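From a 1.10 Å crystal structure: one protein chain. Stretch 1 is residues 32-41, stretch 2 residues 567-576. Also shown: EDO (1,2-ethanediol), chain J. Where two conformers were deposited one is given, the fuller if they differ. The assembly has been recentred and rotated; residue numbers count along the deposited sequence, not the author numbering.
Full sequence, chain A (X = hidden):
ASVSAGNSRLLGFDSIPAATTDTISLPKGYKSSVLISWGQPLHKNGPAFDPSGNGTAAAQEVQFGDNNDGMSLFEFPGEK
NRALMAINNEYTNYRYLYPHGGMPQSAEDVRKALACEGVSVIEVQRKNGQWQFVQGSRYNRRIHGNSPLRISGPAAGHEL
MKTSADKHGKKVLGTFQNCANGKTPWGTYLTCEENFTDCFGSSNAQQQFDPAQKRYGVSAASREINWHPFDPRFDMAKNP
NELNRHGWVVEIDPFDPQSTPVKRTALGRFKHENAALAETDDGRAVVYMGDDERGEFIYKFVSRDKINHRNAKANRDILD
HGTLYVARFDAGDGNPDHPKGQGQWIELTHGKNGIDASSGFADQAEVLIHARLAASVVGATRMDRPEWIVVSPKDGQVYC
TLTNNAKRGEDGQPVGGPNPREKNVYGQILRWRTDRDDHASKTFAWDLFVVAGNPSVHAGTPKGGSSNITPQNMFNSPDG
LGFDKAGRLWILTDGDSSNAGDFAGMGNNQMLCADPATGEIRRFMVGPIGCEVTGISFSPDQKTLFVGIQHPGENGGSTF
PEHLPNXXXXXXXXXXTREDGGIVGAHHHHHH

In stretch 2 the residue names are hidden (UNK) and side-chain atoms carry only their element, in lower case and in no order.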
# COMPACT_ATOMS: atom_id res chain seq x y z
N SER A 32 -10.68 -21.11 4.11
CA SER A 32 -10.70 -19.92 3.28
C SER A 32 -11.79 -20.01 2.23
O SER A 32 -12.19 -21.10 1.82
CB SER A 32 -9.35 -19.71 2.59
OG SER A 32 -9.07 -20.73 1.64
N SER A 33 -12.32 -18.85 1.88
CA SER A 33 -13.34 -18.71 0.85
C SER A 33 -13.02 -17.46 0.04
O SER A 33 -12.54 -16.48 0.58
CB SER A 33 -14.72 -18.56 1.51
OG SER A 33 -15.76 -18.71 0.57
N VAL A 34 -13.37 -17.46 -1.24
CA VAL A 34 -13.26 -16.26 -2.05
C VAL A 34 -14.40 -15.31 -1.74
O VAL A 34 -15.57 -15.67 -1.89
CB VAL A 34 -13.28 -16.59 -3.55
CG1 VAL A 34 -13.32 -15.32 -4.38
CG2 VAL A 34 -12.08 -17.45 -3.94
N LEU A 35 -14.06 -14.10 -1.32
CA LEU A 35 -15.07 -13.06 -1.13
C LEU A 35 -15.48 -12.44 -2.46
O LEU A 35 -16.66 -12.31 -2.77
CB LEU A 35 -14.55 -11.98 -0.17
CG LEU A 35 -15.55 -10.87 0.15
CD1 LEU A 35 -16.66 -11.36 1.07
CD2 LEU A 35 -14.85 -9.66 0.75
N ILE A 36 -14.48 -12.04 -3.24
CA ILE A 36 -14.72 -11.36 -4.52
C ILE A 36 -13.43 -11.43 -5.33
O ILE A 36 -12.34 -11.52 -4.76
CB ILE A 36 -15.18 -9.89 -4.31
CG1 ILE A 36 -15.62 -9.26 -5.63
CG2 ILE A 36 -14.11 -9.06 -3.61
CD1 ILE A 36 -16.53 -8.05 -5.43
N SER A 37 -13.57 -11.47 -6.65
CA SER A 37 -12.43 -11.53 -7.56
C SER A 37 -12.52 -10.41 -8.60
O SER A 37 -13.60 -9.96 -8.97
CB SER A 37 -12.39 -12.87 -8.30
OG SER A 37 -12.25 -13.97 -7.42
N TRP A 38 -11.36 -10.07 -9.16
CA TRP A 38 -11.27 -9.22 -10.34
C TRP A 38 -12.34 -9.59 -11.35
O TRP A 38 -12.48 -10.76 -11.71
CB TRP A 38 -9.89 -9.36 -10.97
CG TRP A 38 -9.81 -8.80 -12.36
CD1 TRP A 38 -10.23 -7.55 -12.80
CD2 TRP A 38 -9.36 -9.50 -13.54
NE1 TRP A 38 -10.06 -7.44 -14.16
CE2 TRP A 38 -9.54 -8.59 -14.65
CE3 TRP A 38 -8.80 -10.75 -13.76
CZ2 TRP A 38 -9.21 -8.95 -15.95
CZ3 TRP A 38 -8.49 -11.11 -15.07
CH2 TRP A 38 -8.69 -10.24 -16.14
N GLY A 39 -13.10 -8.60 -11.79
CA GLY A 39 -14.08 -8.79 -12.85
C GLY A 39 -15.51 -8.98 -12.38
O GLY A 39 -16.43 -8.94 -13.20
N GLN A 40 -15.73 -9.15 -11.08
CA GLN A 40 -17.08 -9.33 -10.55
C GLN A 40 -17.92 -8.08 -10.81
O GLN A 40 -17.58 -7.01 -10.33
CB GLN A 40 -16.99 -9.57 -9.05
CG GLN A 40 -18.33 -9.62 -8.34
CD GLN A 40 -19.19 -10.77 -8.81
OE1 GLN A 40 -18.73 -11.91 -8.88
NE2 GLN A 40 -20.44 -10.47 -9.13
N PRO A 41 -19.07 -8.22 -11.48
CA PRO A 41 -19.94 -7.05 -11.58
C PRO A 41 -20.44 -6.60 -10.21
O PRO A 41 -20.81 -7.42 -9.38
CB PRO A 41 -21.09 -7.52 -12.47
CG PRO A 41 -21.05 -9.01 -12.40
CD PRO A 41 -19.61 -9.36 -12.25
N UNK A 567 -7.49 -22.39 -17.23
CA UNK A 567 -8.22 -21.24 -16.73
C UNK A 567 -7.39 -19.98 -16.58
O UNK A 567 -6.17 -19.98 -16.75
N UNK A 568 -8.09 -18.89 -16.32
CA UNK A 568 -7.50 -17.58 -16.12
C UNK A 568 -7.48 -17.27 -14.62
O UNK A 568 -8.52 -17.29 -13.97
c UNK A 568 -8.46 -14.15 -17.68
c UNK A 568 -7.93 -14.35 -19.08
c UNK A 568 -7.82 -15.11 -16.69
n UNK A 568 -8.50 -13.37 -20.05
c UNK A 568 -8.32 -16.53 -16.87
N UNK A 569 -6.29 -17.05 -14.05
CA UNK A 569 -6.22 -16.69 -12.64
C UNK A 569 -6.75 -15.28 -12.39
O UNK A 569 -6.68 -14.43 -13.27
c UNK A 569 -4.08 -16.40 -13.63
c UNK A 569 -4.73 -16.76 -12.33
c UNK A 569 -4.98 -16.92 -14.72
N UNK A 570 -7.35 -15.08 -11.22
CA UNK A 570 -7.97 -13.80 -10.88
C UNK A 570 -7.56 -13.37 -9.48
O UNK A 570 -7.80 -14.10 -8.51
c UNK A 570 -13.68 -13.84 -11.82
n UNK A 570 -12.37 -13.67 -11.97
c UNK A 570 -9.50 -13.90 -10.96
c UNK A 570 -11.45 -14.75 -12.30
c UNK A 570 -10.01 -14.27 -12.34
n UNK A 570 -14.46 -12.80 -11.57
n UNK A 570 -14.19 -15.07 -11.87
N UNK A 571 -7.02 -12.17 -9.36
CA UNK A 571 -6.79 -11.55 -8.05
C UNK A 571 -8.08 -11.60 -7.26
O UNK A 571 -9.17 -11.33 -7.79
o UNK A 571 -5.07 -10.01 -8.82
c UNK A 571 -6.35 -10.10 -8.22
N UNK A 572 -7.96 -11.95 -5.98
CA UNK A 572 -9.13 -12.17 -5.15
C UNK A 572 -8.89 -11.67 -3.74
O UNK A 572 -7.75 -11.67 -3.25
o UNK A 572 -9.75 -14.18 -6.38
c UNK A 572 -9.47 -13.66 -5.09
N UNK A 573 -9.97 -11.28 -3.08
CA UNK A 573 -9.99 -11.08 -1.65
C UNK A 573 -10.55 -12.35 -1.03
O UNK A 573 -11.62 -12.83 -1.43
c UNK A 573 -10.31 -8.60 -1.92
c UNK A 573 -10.93 -9.69 0.24
c UNK A 573 -10.86 -9.86 -1.27
N UNK A 574 -9.81 -12.89 -0.07
CA UNK A 574 -10.17 -14.12 0.63
C UNK A 574 -10.69 -13.79 2.02
O UNK A 574 -10.22 -12.86 2.66
c UNK A 574 -8.95 -15.03 0.77
s UNK A 574 -9.20 -16.01 -1.83
c UNK A 574 -9.58 -17.61 -1.11
c UNK A 574 -8.20 -15.27 -0.53
N UNK A 575 -11.62 -14.61 2.49
CA UNK A 575 -12.08 -14.60 3.87
C UNK A 575 -11.54 -15.83 4.59
O UNK A 575 -11.78 -16.96 4.17
c UNK A 575 -13.60 -14.60 3.92
N UNK A 576 -10.75 -15.59 5.64
CA UNK A 576 -10.14 -16.65 6.43
C UNK A 576 -10.87 -16.73 7.77
O UNK A 576 -11.05 -15.72 8.46
c UNK A 576 -7.95 -17.00 4.32
c UNK A 576 -8.66 -16.35 6.71
c UNK A 576 -7.89 -15.98 5.43
c UNK A 576 -8.02 -17.49 7.48
C1 EDO J . -6.51 -15.07 -23.05
O1 EDO J . -7.64 -15.17 -22.19
C2 EDO J . -5.82 -13.71 -22.86
O2 EDO J . -6.72 -12.82 -22.17
O HOH W 1 -17.39 -12.89 -11.20

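Position 567 has no side-chain atoms, and nothing of it touches stretch 1. It is Gly567.

Position 568 carries four carbons in a row ending in a nitrogen. The chain passes the ring of Trp38, its third carbon 4.0 Å from Trp38 CZ3. An unbranched chain with a terminal amine is lysine, Lys568. Its NZ donates to both hydroxyls of the ethanediol, at 2.9 Å to EDO O1 and 2.8 Å to EDO O2.

Position 569 has three carbons that close a ring onto its own backbone nitrogen. CB points away from stretch 1, and the backbone O lies at the edge of the Trp38 ring. This is Pro569.

Position 570 has three carbons, a nitrogen, then a carbon bearing two more nitrogens. The chain nitrogen and one terminal nitrogen lie 2.9 and 2.8 Å from Trp38 O, and Ser37 CB lies over one face of the group. That guanidinium makes it Arg570. Its NE and NH2 both donate to the Trp38 carbonyl. A water accepts from Arg570 NH2 and donates to Gln40 OE1.

Position 571 has one carbon and one oxygen. Its CB points sideways, and its backbone O accepts from Trp38 N at 2.9 Å. It is Ser571.

Position 572 again has one carbon and one oxygen. The oxygen lies 2.7 Å from Ser37 OG, a hydrogen bond between hydroxyls. This is Ser572, whose OG donates to Arg570 O at 2.9 Å.

Position 573 has three carbons, forked at the first. They pack against Leu35 and Ile36. The residue is Val573; its CG1 is 4.0 Å from Leu35 CD2.

Position 574 is an unbranched chain of two carbons, a sulfur and a carbon. The terminal carbon curls back to 3.8 Å from Val34 CG2. It is Met574.

Position 575 has a single carbon. Its backbone pairs with Ser33 in both directions: its N to Ser33 O is 2.8 Å, and Ser33 N to its O is 3.0 Å. It is Ala575.

Position 576 has four carbons, forked at the first, one arm two carbons long. The end of that arm is 3.5 Å from Ser32 CB. It is Ile576.

The contact is an antiparallel strand pair with a bulge at Leu35. There Val573 O accepts from Leu35 N at 2.8 Å and weakly from Ile36 N at 3.5 Å. The register shifts by one, and Val573 N still reaches Ile36 O at 2.9 Å. Beyond the end of strand 32-37, and ahead of strand 572-576, Arg570 extends the contact by clasping the Trp38 carbonyl in the turn from Ser37 to Gln40.

Stretch 2 567-576: GKPRSSVMAI
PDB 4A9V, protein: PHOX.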